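Local coordinates for NTF2-like Protein (PDB 3DMC) that is of unknown function but has the NTF2-like fold and a SnoaL-like domain, a family whose relatives often hold small molecules in a conical cavity, at residues K12-G17 with V111-R116; M36-F41 with G117-S122. All blocks are in the same frame, centred on the assembly; numbering follows the deposited sequence.

Contact 1: residues K12-G17 with V111-R116; sequences KVAHQG and VSFDVR
V115 reaches from the strand to V13 and A14 on the helix, and its two methyls divide the work. CB itself stands back, 4.5 Å from V13 CG1. From there CG1, anti to the backbone N (chi1 174°), lies 3.7 Å from V13 CG1 and nearly as close to V13 CB, the two valines crossing obliquely. CG2 takes the other branch and comes over the start of A14, 4.0 Å from A14 N and 4.2 Å from A14 CB. Two residues back on the strand, F113 presents the edge of its ring: A14 O lies near the ring plane, 3.8 Å from CE2. The same CE2 sits 4.0 Å from G17 C, where the helix has no side chain to hold the ring off. Another phenylalanine, F92 of strand 89-100, meets the F113 ring at about 50° between planes, so the packing runs on into the next strand. The helix 12-17 crosses the strand at 127° with the axes 8.7 Å apart. Side-chain carbons from the strand meet valine and alanine carbons and the helix backbone, consistent with a helix held on the sheet mainly by packing, with the aromatic C-H edge turned to a carbonyl oxygen.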
loop_
_atom_site.group_PDB
_atom_site.type_symbol
_atom_site.label_atom_id
_atom_site.label_comp_id
_atom_site.label_asym_id
_atom_site.label_seq_id
_atom_site.Cartn_x
_atom_site.Cartn_y
_atom_site.Cartn_z
ATOM N N LYS A 12 -17.275 -4.558 -5.679
ATOM C CA LYS A 12 -18.375 -4.933 -4.824
ATOM C C LYS A 12 -17.926 -5.896 -3.729
ATOM O O LYS A 12 -18.124 -5.673 -2.532
ATOM C CB LYS A 12 -19.518 -5.548 -5.636
ATOM C CG LYS A 12 -20.753 -5.795 -4.789
ATOM C CD LYS A 12 -21.983 -6.018 -5.660
ATOM C CE LYS A 12 -23.181 -6.459 -4.832
ATOM N NZ LYS A 12 -22.949 -7.814 -4.264
ATOM N N VAL A 13 -17.286 -6.970 -4.165
ATOM C CA VAL A 13 -16.843 -8.029 -3.251
ATOM C C VAL A 13 -15.792 -7.486 -2.279
ATOM O O VAL A 13 -15.859 -7.733 -1.079
ATOM C CB VAL A 13 -16.326 -9.269 -4.014
ATOM C CG1 VAL A 13 -15.635 -10.262 -3.069
ATOM C CG2 VAL A 13 -17.477 -9.920 -4.731
ATOM N N ALA A 14 -14.824 -6.753 -2.801
ATOM C CA ALA A 14 -13.758 -6.160 -1.926
ATOM C C ALA A 14 -14.381 -5.258 -0.858
ATOM O O ALA A 14 -13.990 -5.294 0.331
ATOM C CB ALA A 14 -12.699 -5.368 -2.749
ATOM N N HIS A 15 -15.333 -4.439 -1.283
ATOM C CA HIS A 15 -15.972 -3.517 -0.326
ATOM C C HIS A 15 -16.693 -4.312 0.743
ATOM O O HIS A 15 -16.724 -3.913 1.914
ATOM C CB HIS A 15 -16.933 -2.510 -0.973
ATOM C CG HIS A 15 -16.283 -1.255 -1.487
ATOM N ND1 HIS A 15 -15.850 -0.241 -0.659
ATOM C CD2 HIS A 15 -16.012 -0.848 -2.748
ATOM C CE1 HIS A 15 -15.330 0.730 -1.391
ATOM N NE2 HIS A 15 -15.422 0.388 -2.665
ATOM N N GLN A 16 -17.288 -5.434 0.367
ATOM C CA GLN A 16 -17.988 -6.245 1.369
ATOM C C GLN A 16 -16.962 -6.807 2.325
ATOM O O GLN A 16 -17.147 -6.794 3.528
ATOM C CB GLN A 16 -18.806 -7.377 0.755
ATOM C CG GLN A 16 -19.571 -8.176 1.804
ATOM C CD GLN A 16 -20.564 -7.309 2.585
ATOM O OE1 GLN A 16 -20.326 -6.932 3.745
ATOM N NE2 GLN A 16 -21.669 -6.972 1.938
ATOM N N GLY A 17 -15.869 -7.301 1.781
ATOM C CA GLY A 17 -14.744 -7.773 2.609
ATOM C C GLY A 17 -14.236 -6.715 3.562
ATOM O O GLY A 17 -13.939 -7.009 4.742
ATOM N N VAL A 111 -4.188 -2.044 2.765
ATOM C CA VAL A 111 -4.458 -3.462 2.561
ATOM C C VAL A 111 -5.020 -3.675 1.168
ATOM O O VAL A 111 -5.912 -2.965 0.697
ATOM C CB VAL A 111 -5.386 -4.094 3.624
ATOM C CG1 VAL A 111 -4.811 -3.876 5.049
ATOM C CG2 VAL A 111 -6.831 -3.594 3.489
ATOM N N SER A 112 -4.464 -4.698 0.544
ATOM C CA SER A 112 -4.737 -5.069 -0.822
ATOM C C SER A 112 -5.398 -6.450 -0.826
ATOM O O SER A 112 -4.909 -7.362 -0.177
ATOM C CB SER A 112 -3.410 -5.098 -1.600
ATOM O OG SER A 112 -3.608 -5.399 -2.960
ATOM N N PHE A 113 -6.552 -6.542 -1.475
ATOM C CA PHE A 113 -7.238 -7.844 -1.653
ATOM C C PHE A 113 -7.220 -8.249 -3.133
ATOM O O PHE A 113 -7.414 -7.399 -4.024
ATOM C CB PHE A 113 -8.756 -7.758 -1.284
ATOM C CG PHE A 113 -9.070 -7.313 0.129
ATOM C CD1 PHE A 113 -8.192 -7.478 1.156
ATOM C CD2 PHE A 113 -10.343 -6.816 0.434
ATOM C CE1 PHE A 113 -8.506 -7.089 2.456
ATOM C CE2 PHE A 113 -10.657 -6.442 1.712
ATOM C CZ PHE A 113 -9.739 -6.594 2.741
ATOM N N ASP A 114 -7.103 -9.552 -3.400
ATOM C CA ASP A 114 -7.519 -10.102 -4.698
ATOM C C ASP A 114 -8.879 -10.739 -4.528
ATOM O O ASP A 114 -9.143 -11.416 -3.525
ATOM C CB ASP A 114 -6.552 -11.169 -5.204
ATOM C CG ASP A 114 -5.309 -10.592 -5.803
ATOM O OD1 ASP A 114 -5.052 -9.386 -5.662
ATOM O OD2 ASP A 114 -4.584 -11.351 -6.474
ATOM N N VAL A 115 -9.706 -10.555 -5.541
ATOM C CA VAL A 115 -11.052 -11.146 -5.591
ATOM C C VAL A 115 -11.149 -12.249 -6.621
ATOM O O VAL A 115 -10.653 -12.145 -7.756
ATOM C CB VAL A 115 -12.112 -10.075 -5.900
ATOM C CG1 VAL A 115 -13.506 -10.694 -6.113
ATOM C CG2 VAL A 115 -12.174 -9.042 -4.779
ATOM N N ARG A 116 -11.808 -13.309 -6.183
ATOM C CA ARG A 116 -12.166 -14.446 -7.034
ATOM C C ARG A 116 -13.628 -14.827 -6.817
ATOM O O ARG A 116 -13.996 -15.430 -5.796
ATOM C CB ARG A 116 -11.246 -15.636 -6.785
ATOM C CG ARG A 116 -11.434 -16.764 -7.814
ATOM C CD ARG A 116 -10.877 -18.112 -7.327
ATOM N NE ARG A 116 -9.444 -18.015 -7.124
ATOM C CZ ARG A 116 -8.777 -18.586 -6.128
ATOM N NH1 ARG A 116 -9.399 -19.329 -5.235
ATOM N NH2 ARG A 116 -7.474 -18.394 -6.034
#

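Contact 2: residues M36-F41 with G117-S122; sequences MLTEDF and GDKICS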
loop_
_atom_site.group_PDB
_atom_site.type_symbol
_atom_site.label_atom_id
_atom_site.label_comp_id
_atom_site.label_asym_id
_atom_site.label_seq_id
_atom_site.Cartn_x
_atom_site.Cartn_y
_atom_site.Cartn_z
HETATM N N MSE A 36 -15.623 -15.267 3.912
HETATM C CA MSE A 36 -15.535 -14.727 2.563
HETATM C C MSE A 36 -14.226 -15.064 1.903
HETATM O O MSE A 36 -13.982 -14.653 0.767
HETATM C CB MSE A 36 -15.705 -13.215 2.561
HETATM C CG MSE A 36 -17.132 -12.775 2.436
HETATM SE SE MSE A 36 -16.955 -10.901 2.285
HETATM C CE MSE A 36 -16.547 -10.731 0.357
ATOM N N LEU A 37 -13.388 -15.810 2.612
ATOM C CA LEU A 37 -12.056 -16.172 2.086
ATOM C C LEU A 37 -12.072 -17.533 1.388
ATOM O O LEU A 37 -12.732 -18.472 1.831
ATOM C CB LEU A 37 -11.005 -16.153 3.212
ATOM C CG LEU A 37 -11.048 -14.935 4.131
ATOM C CD1 LEU A 37 -9.942 -14.964 5.186
ATOM C CD2 LEU A 37 -10.927 -13.666 3.284
ATOM N N THR A 38 -11.335 -17.618 0.289
ATOM C CA THR A 38 -11.194 -18.859 -0.478
ATOM C C THR A 38 -10.356 -19.878 0.300
ATOM O O THR A 38 -9.602 -19.547 1.213
ATOM C CB THR A 38 -10.551 -18.629 -1.869
ATOM O OG1 THR A 38 -9.224 -18.143 -1.694
ATOM C CG2 THR A 38 -11.369 -17.706 -2.726
ATOM N N GLU A 39 -10.487 -21.148 -0.064
ATOM C CA GLU A 39 -9.791 -22.191 0.667
ATOM C C GLU A 39 -8.274 -22.079 0.516
ATOM O O GLU A 39 -7.517 -22.543 1.373
ATOM C CB GLU A 39 -10.255 -23.590 0.222
ATOM C CG GLU A 39 -11.737 -23.853 0.495
ATOM C CD GLU A 39 -12.128 -23.584 1.946
ATOM O OE1 GLU A 39 -11.482 -24.132 2.869
ATOM O OE2 GLU A 39 -13.097 -22.822 2.166
ATOM N N ASP A 40 -7.858 -21.471 -0.588
ATOM C CA ASP A 40 -6.430 -21.313 -0.919
ATOM C C ASP A 40 -5.953 -19.904 -0.557
ATOM O O ASP A 40 -4.934 -19.435 -1.039
ATOM C CB ASP A 40 -6.109 -21.626 -2.388
ATOM C CG ASP A 40 -6.804 -20.707 -3.372
ATOM O OD1 ASP A 40 -7.814 -20.049 -3.003
ATOM O OD2 ASP A 40 -6.374 -20.663 -4.544
ATOM N N PHE A 41 -6.717 -19.272 0.317
ATOM C CA PHE A 41 -6.415 -17.902 0.779
ATOM C C PHE A 41 -4.962 -17.778 1.252
ATOM O O PHE A 41 -4.483 -18.615 2.014
ATOM C CB PHE A 41 -7.346 -17.520 1.934
ATOM C CG PHE A 41 -7.086 -16.144 2.493
ATOM C CD1 PHE A 41 -7.516 -15.023 1.812
ATOM C CD2 PHE A 41 -6.413 -15.973 3.713
ATOM C CE1 PHE A 41 -7.283 -13.727 2.344
ATOM C CE2 PHE A 41 -6.191 -14.684 4.254
ATOM C CZ PHE A 41 -6.628 -13.570 3.543
ATOM N N GLY A 117 -14.447 -14.463 -7.788
ATOM C CA GLY A 117 -15.892 -14.708 -7.692
ATOM C C GLY A 117 -16.492 -13.884 -6.580
ATOM O O GLY A 117 -16.332 -12.668 -6.535
ATOM N N ASP A 118 -17.138 -14.574 -5.661
ATOM C CA ASP A 118 -17.854 -13.932 -4.563
ATOM C C ASP A 118 -16.988 -13.943 -3.322
ATOM O O ASP A 118 -17.435 -13.640 -2.222
ATOM C CB ASP A 118 -19.229 -14.569 -4.316
ATOM C CG ASP A 118 -19.154 -16.021 -3.904
ATOM O OD1 ASP A 118 -18.189 -16.725 -4.302
ATOM O OD2 ASP A 118 -20.075 -16.465 -3.193
ATOM N N LYS A 119 -15.714 -14.260 -3.542
ATOM C CA LYS A 119 -14.727 -14.342 -2.451
ATOM C C LYS A 119 -13.407 -13.587 -2.683
ATOM O O LYS A 119 -13.109 -13.105 -3.774
ATOM C CB LYS A 119 -14.427 -15.810 -2.123
ATOM C CG LYS A 119 -15.614 -16.514 -1.480
ATOM C CD LYS A 119 -15.439 -17.993 -1.328
ATOM C CE LYS A 119 -16.726 -18.626 -0.807
ATOM N NZ LYS A 119 -16.596 -20.101 -0.643
ATOM N N ILE A 120 -12.633 -13.577 -1.603
ATOM C CA ILE A 120 -11.269 -12.983 -1.541
ATOM C C ILE A 120 -10.240 -14.091 -1.402
ATOM O O ILE A 120 -10.347 -14.950 -0.498
ATOM C CB ILE A 120 -11.155 -11.989 -0.347
ATOM C CG1 ILE A 120 -12.102 -10.795 -0.581
ATOM C CG2 ILE A 120 -9.686 -11.556 -0.085
ATOM C CD1 ILE A 120 -12.409 -9.975 0.685
ATOM N N CYS A 121 -9.236 -14.062 -2.291
ATOM C CA CYS A 121 -8.251 -15.158 -2.383
ATOM C C CYS A 121 -6.867 -14.773 -1.868
ATOM O O CYS A 121 -6.016 -15.614 -1.595
ATOM C CB CYS A 121 -8.152 -15.698 -3.828
ATOM S SG CYS A 121 -7.806 -14.479 -5.111
ATOM N N SER A 122 -6.650 -13.485 -1.652
ATOM C CA SER A 122 -5.383 -13.087 -1.023
ATOM C C SER A 122 -5.466 -11.688 -0.427
ATOM O O SER A 122 -6.341 -10.895 -0.766
ATOM C CB SER A 122 -4.231 -13.146 -2.014
ATOM O OG SER A 122 -4.432 -12.202 -3.047
HETATM O O HOH W 1 -13.958 -20.719 1.030
HETATM O O HOH W 2 -4.653 -17.492 -3.056
#
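I120 O is the atom to start from, because the segment 36-41 closes on it from several directions. T38 N donates to it at 3.0 Å, with 165° at the hydrogen, from a position tilted out of the carbonyl plane. L37 CA adds a C-H...O contact at 3.3 Å, and the F41 ring brings its edge to the same oxygen. From the same residue, I120 N donates to M36 O at 2.9 Å. I120 thus bonds to the residues either side of L37, the pattern of a parallel bridge between L37 and I120. The side chains of L37 and I120 share a face of the sheet; L37 CD1 sits over the centre of the F41 ring, while F41 CE1 packs 4.0 Å from I120 CG2.

T38 braces the corner. Its OG1, set between the backbone N and the carbonyl carbon (chi1 64°), donates to D40 OD1 at 2.7 Å and lies against C121 CA, while CG2 rests 3.6 Å from K119 CB. An alanine here would probably leave D40 OD1 without this donor and open a gap beside K119 and C121. Farther out, a water gives a hydrogen to L37 O at 2.7 Å and another to E39 OE2, and accepts one from K119 NZ; a second bridges D40 O and C121 O. With F41 N bonded to T38 O, a type I turn swings the chain from the short 37-38 strand into strand 41-45, which runs parallel to 119-127 in the mixed sheet of this NTF2-like fold.

In the fold
Contacts 1 and 2 lie about 9 Å apart between centres and share one hairpin: strand 103-116 supplies contact 1, turns at G117-D118 and returns as strand 119-127 in contact 2. D114 O and C121 N, 2.9 Å apart, probably hydrogen-bond across that hairpin. A salt bridge from R116 NH1 to D40 OD1, 2.8 Å, joins the strand of contact 1 to the corner of contact 2. The helix joins in by packing: the methyl CE of M36, a selenomethionine, lies 3.4 Å from V13 O, and V13 CG2 lies 3.5 Å from G117 O. On the dimer side, R82 of the second subunit forms a salt bridge with D114 and packs on S122.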